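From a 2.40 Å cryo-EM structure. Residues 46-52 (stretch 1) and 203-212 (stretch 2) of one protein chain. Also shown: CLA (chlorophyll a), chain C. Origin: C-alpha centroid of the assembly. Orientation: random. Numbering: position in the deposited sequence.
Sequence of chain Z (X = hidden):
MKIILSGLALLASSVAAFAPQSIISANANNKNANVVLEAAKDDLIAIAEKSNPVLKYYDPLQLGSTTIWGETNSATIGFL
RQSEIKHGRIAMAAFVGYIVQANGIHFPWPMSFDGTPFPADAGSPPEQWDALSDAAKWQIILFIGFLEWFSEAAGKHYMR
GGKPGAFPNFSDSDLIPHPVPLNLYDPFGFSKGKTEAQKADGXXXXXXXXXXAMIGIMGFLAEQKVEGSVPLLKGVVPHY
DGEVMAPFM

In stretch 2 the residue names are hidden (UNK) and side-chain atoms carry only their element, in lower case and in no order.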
# COMPACT_ATOMS: atom_id res chain seq x y z
N ALA Z 46 -81.02 59.44 -43.37
CA ALA Z 46 -81.76 59.96 -44.52
C ALA Z 46 -82.64 58.90 -45.17
O ALA Z 46 -83.60 59.25 -45.86
CB ALA Z 46 -80.79 60.54 -45.55
N ILE Z 47 -82.34 57.62 -44.96
CA ILE Z 47 -83.15 56.58 -45.56
C ILE Z 47 -84.39 56.37 -44.70
O ILE Z 47 -85.52 56.34 -45.20
CB ILE Z 47 -82.31 55.29 -45.65
CG1 ILE Z 47 -81.51 55.26 -46.93
CG2 ILE Z 47 -83.24 54.08 -45.84
CD1 ILE Z 47 -80.40 54.25 -46.88
N ALA Z 48 -84.20 56.28 -43.38
CA ALA Z 48 -85.27 56.01 -42.44
C ALA Z 48 -86.21 57.19 -42.24
O ALA Z 48 -87.28 57.02 -41.66
CB ALA Z 48 -84.68 55.58 -41.10
N GLU Z 49 -85.84 58.37 -42.72
CA GLU Z 49 -86.71 59.53 -42.61
C GLU Z 49 -87.78 59.45 -43.70
O GLU Z 49 -88.92 59.87 -43.52
CB GLU Z 49 -85.84 60.77 -42.77
CG GLU Z 49 -85.51 61.43 -41.47
CD GLU Z 49 -84.62 62.64 -41.62
OE1 GLU Z 49 -84.40 63.07 -42.77
OE2 GLU Z 49 -84.14 63.15 -40.59
N LYS Z 50 -87.41 58.83 -44.82
CA LYS Z 50 -88.24 58.70 -45.99
C LYS Z 50 -89.15 57.48 -45.83
O LYS Z 50 -90.22 57.41 -46.45
CB LYS Z 50 -87.23 58.53 -47.11
CG LYS Z 50 -86.76 59.76 -47.85
CD LYS Z 50 -87.08 59.46 -49.17
CE LYS Z 50 -86.76 60.26 -50.19
NZ LYS Z 50 -88.00 60.81 -50.72
N SER Z 51 -88.74 56.52 -44.99
CA SER Z 51 -89.58 55.38 -44.67
C SER Z 51 -90.68 55.76 -43.70
O SER Z 51 -91.76 55.16 -43.72
CB SER Z 51 -88.75 54.24 -44.08
OG SER Z 51 -88.47 54.45 -42.71
N ASN Z 52 -90.43 56.74 -42.84
CA ASN Z 52 -91.41 57.23 -41.89
C ASN Z 52 -91.08 58.67 -41.51
O ASN Z 52 -90.06 58.93 -40.88
CB ASN Z 52 -91.43 56.35 -40.64
CG ASN Z 52 -92.77 56.37 -39.94
OD1 ASN Z 52 -93.32 57.44 -39.66
ND2 ASN Z 52 -93.30 55.19 -39.66
N UNK Z 203 -86.52 50.92 -52.92
CA UNK Z 203 -85.96 50.28 -51.72
C UNK Z 203 -86.64 50.75 -50.45
O UNK Z 203 -86.67 50.01 -49.46
c UNK Z 203 -82.48 49.16 -51.80
c UNK Z 203 -84.46 50.57 -51.66
c UNK Z 203 -83.53 49.87 -52.64
c UNK Z 203 -82.83 50.89 -53.50
N UNK Z 204 -87.19 51.96 -50.45
CA UNK Z 204 -87.84 52.46 -49.25
C UNK Z 204 -89.20 51.79 -49.05
O UNK Z 204 -89.62 51.56 -47.91
c UNK Z 204 -88.35 54.57 -48.01
c UNK Z 204 -86.41 55.97 -49.83
c UNK Z 204 -86.50 54.52 -49.60
c UNK Z 204 -87.91 53.99 -49.31
N UNK Z 205 -89.89 51.43 -50.13
CA UNK Z 205 -91.08 50.59 -50.00
C UNK Z 205 -90.79 49.10 -50.11
O UNK Z 205 -91.71 48.29 -49.97
n UNK Z 205 -92.84 53.83 -54.72
c UNK Z 205 -91.65 51.25 -52.42
c UNK Z 205 -92.29 52.46 -54.58
c UNK Z 205 -92.76 51.71 -53.33
c UNK Z 205 -92.14 51.02 -51.02
N UNK Z 206 -89.55 48.72 -50.37
CA UNK Z 206 -89.07 47.35 -50.17
C UNK Z 206 -88.64 47.13 -48.73
O UNK Z 206 -88.85 46.04 -48.19
o UNK Z 206 -86.45 45.11 -53.08
o UNK Z 206 -85.22 44.99 -51.42
c UNK Z 206 -87.96 47.16 -51.19
c UNK Z 206 -86.68 46.45 -51.13
c UNK Z 206 -86.33 45.28 -51.87
N UNK Z 207 -88.12 48.17 -48.08
CA UNK Z 207 -87.74 48.04 -46.68
C UNK Z 207 -88.97 47.99 -45.78
O UNK Z 207 -89.01 47.22 -44.82
c UNK Z 207 -85.25 47.75 -45.04
c UNK Z 207 -86.81 49.19 -46.29
c UNK Z 207 -85.99 49.07 -45.01
c UNK Z 207 -84.98 50.21 -44.95
N UNK Z 208 -90.01 48.75 -46.12
CA UNK Z 208 -91.21 48.77 -45.30
C UNK Z 208 -92.10 47.56 -45.57
O UNK Z 208 -92.66 46.99 -44.63
n UNK Z 208 -90.87 52.19 -45.70
c UNK Z 208 -91.98 50.06 -45.51
o UNK Z 208 -91.16 51.33 -43.65
c UNK Z 208 -91.30 51.25 -44.87
N UNK Z 209 -92.28 47.16 -46.84
CA UNK Z 209 -92.81 45.81 -47.05
C UNK Z 209 -91.91 44.66 -46.63
O UNK Z 209 -92.42 43.55 -46.44
o UNK Z 209 -94.60 47.26 -49.51
c UNK Z 209 -93.35 45.42 -48.45
n UNK Z 209 -95.64 45.69 -48.37
c UNK Z 209 -94.56 46.20 -48.91
N UNK Z 210 -90.61 44.89 -46.43
CA UNK Z 210 -89.78 43.83 -45.90
C UNK Z 210 -89.83 43.72 -44.40
O UNK Z 210 -89.72 42.62 -43.85
N UNK Z 211 -89.99 44.85 -43.71
CA UNK Z 211 -90.10 44.84 -42.26
C UNK Z 211 -91.41 44.22 -41.80
O UNK Z 211 -91.46 43.57 -40.76
c UNK Z 211 -88.59 46.77 -41.58
n UNK Z 211 -88.08 50.99 -41.12
n UNK Z 211 -85.83 50.61 -41.31
c UNK Z 211 -87.07 50.16 -41.31
c UNK Z 211 -89.99 46.25 -41.71
c UNK Z 211 -88.63 48.28 -41.50
n UNK Z 211 -87.30 48.86 -41.49
N UNK Z 212 -92.49 44.44 -42.56
CA UNK Z 212 -93.79 43.92 -42.17
C UNK Z 212 -93.88 42.42 -42.41
O UNK Z 212 -94.51 41.70 -41.63
c UNK Z 212 -94.89 44.67 -42.92
c UNK Z 212 -96.33 44.29 -42.62
c UNK Z 212 -97.24 45.29 -43.31
c UNK Z 212 -96.59 44.30 -41.13
MG CLA C . -95.77 53.43 -43.34
CHA CLA C . -95.19 53.06 -46.70
CHB CLA C . -95.76 56.78 -43.79
CHC CLA C . -96.35 53.70 -40.06
CHD CLA C . -96.72 49.88 -43.22
NA CLA C . -95.58 54.71 -44.96
C1A CLA C . -95.31 54.46 -46.19
C2A CLA C . -95.06 55.66 -47.09
C3A CLA C . -95.21 56.81 -46.11
C4A CLA C . -95.53 56.04 -44.87
CMA CLA C . -93.88 57.53 -45.93
CAA CLA C . -96.15 55.80 -48.17
CBA CLA C . -97.57 55.54 -47.65
CGA CLA C . -98.57 55.57 -48.78
O1A CLA C . -98.50 56.42 -49.66
O2A CLA C . -99.65 54.59 -48.83
NB CLA C . -95.96 55.02 -42.09
C1B CLA C . -96.09 56.30 -42.45
C2B CLA C . -96.60 57.21 -41.41
C3B CLA C . -96.79 56.29 -40.28
C4B CLA C . -96.34 54.97 -40.81
CMB CLA C . -96.86 58.69 -41.52
CAB CLA C . -97.29 56.61 -38.93
CBB CLA C . -96.56 56.37 -37.88
NC CLA C . -96.32 52.02 -41.92
C1C CLA C . -96.68 52.41 -40.69
C2C CLA C . -97.53 51.44 -39.95
C3C CLA C . -97.63 50.30 -40.87
C4C CLA C . -96.85 50.78 -42.05
CMC CLA C . -98.12 51.57 -38.57
CAC CLA C . -98.43 49.03 -40.65
CBC CLA C . -97.60 47.78 -40.53
ND CLA C . -96.07 51.85 -44.58
C1D CLA C . -96.17 50.42 -44.45
C2D CLA C . -95.69 49.62 -45.61
C3D CLA C . -95.28 50.72 -46.51
C4D CLA C . -95.51 51.91 -45.85
CMD CLA C . -95.59 48.15 -45.93
CAD CLA C . -94.71 51.05 -47.84
OBD CLA C . -94.35 50.19 -48.73
CBD CLA C . -94.62 52.52 -47.98
CGD CLA C . -93.23 52.98 -48.26
O1D CLA C . -92.28 52.62 -47.58
O2D CLA C . -93.02 53.91 -49.35
CED CLA C . -91.78 54.60 -49.50
C1 CLA C . -100.58 54.50 -49.91
C2 CLA C . -101.27 53.15 -49.89
C3 CLA C . -100.99 52.21 -50.81
C4 CLA C . -99.98 52.47 -51.88
C5 CLA C . -101.70 50.86 -50.81
C6 CLA C . -101.37 49.95 -49.63
C7 CLA C . -101.27 48.49 -50.08
C8 CLA C . -101.47 47.51 -48.93
C9 CLA C . -100.26 47.38 -47.99
C10 CLA C . -101.83 46.15 -49.51
C11 CLA C . -103.21 45.69 -49.06
C12 CLA C . -103.16 45.11 -47.65
C13 CLA C . -104.53 44.61 -47.20
C14 CLA C . -105.52 45.77 -47.07
C15 CLA C . -104.37 43.88 -45.87
C16 CLA C . -105.44 42.80 -45.68
C17 CLA C . -105.06 41.84 -44.57
C18 CLA C . -106.11 40.75 -44.39
C19 CLA C . -105.77 39.85 -43.21
C20 CLA C . -106.30 39.94 -45.66

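Position 203 carries four side-chain carbons, forked at the second, and they stay clear of stretch 1: a leucine, Leu203. Its backbone O accepts the N-H of position 207 at 2.7 Å (N to O), an ordinary helical turn.

Position 204 also has four carbons, but the fork comes at the first and one arm is two carbons long, which makes it isoleucine. Ile204 points toward stretch 1 and has the largest covered area of its helix. Its CG2 lies 3.6 Å from Ser51 N, and its CD1 lies 3.6 Å from Lys50 CD, so an aliphatic stem serves as packing surface while the lysine's end leads away.

At 205 four carbons run in a row to a nitrogen, with nothing of stretch 1 in reach: Lys205. Its CB instead sits 3.3 Å from chlorophyll OBD. Position 206 shows three carbons, the third bearing two oxygens, and is Glu206, out of reach of stretch 1.

Position 207, one helical turn beyond Ile204, has four carbons forked at the second. Leu207 points toward stretch 1, and its CD2 meets Ile47 CG2 at 4.3 Å, a loose apolar contact.

Position 208 has two carbons, the second carrying one oxygen and one nitrogen. This is Asn208, whose ND2 approaches Ser51 CB at 3.4 Å. That same ND2 donates a very short hydrogen bond to chlorophyll O1D (2.4 Å) and a weak one to Ile204 O (2.6 Å).

Position 209 has the same makeup, Asn209, but lies far from stretch 1, near the chlorophyll. Position 210 has no side-chain atoms, hence Gly210; an ideal CB there would stand 2.8 Å from Glu206 O.

At 211 three carbons lead to a nitrogen and then a carbon bearing two more nitrogens. The extended Arg211 brings NH1 to 3.8 Å from Ser51 OG, obliquely, and its NE and NH2 are hydrogen-bonded elsewhere in the structure. Position 212, four carbons forked at the second, is Leu212; its CD1 reaches chlorophyll CBC at 3.7 Å.

The helices cross at -71° and the contact is small, burying 314 Å² in total. Ser51 and Ile204 bring their CA atoms within 5.7 Å, and Ile204 CG2 lies 4.0 Å from Ser51 CB at this closest pairing. No hydrogen bond spans the stretches: Ser51 OG donates to Ala48 O (3.0 Å) within its own helix, and Asn208 turns to the pigment. The rule here is packing at the crossing, with hydrogen bonds made within each stretch, to the chlorophyll, or elsewhere in the structure, and chlorophyll touching both stretches, as where its CMA lies 3.7 Å from Lys50 O.

Stretch 2 203-212: LIKELNNGRL
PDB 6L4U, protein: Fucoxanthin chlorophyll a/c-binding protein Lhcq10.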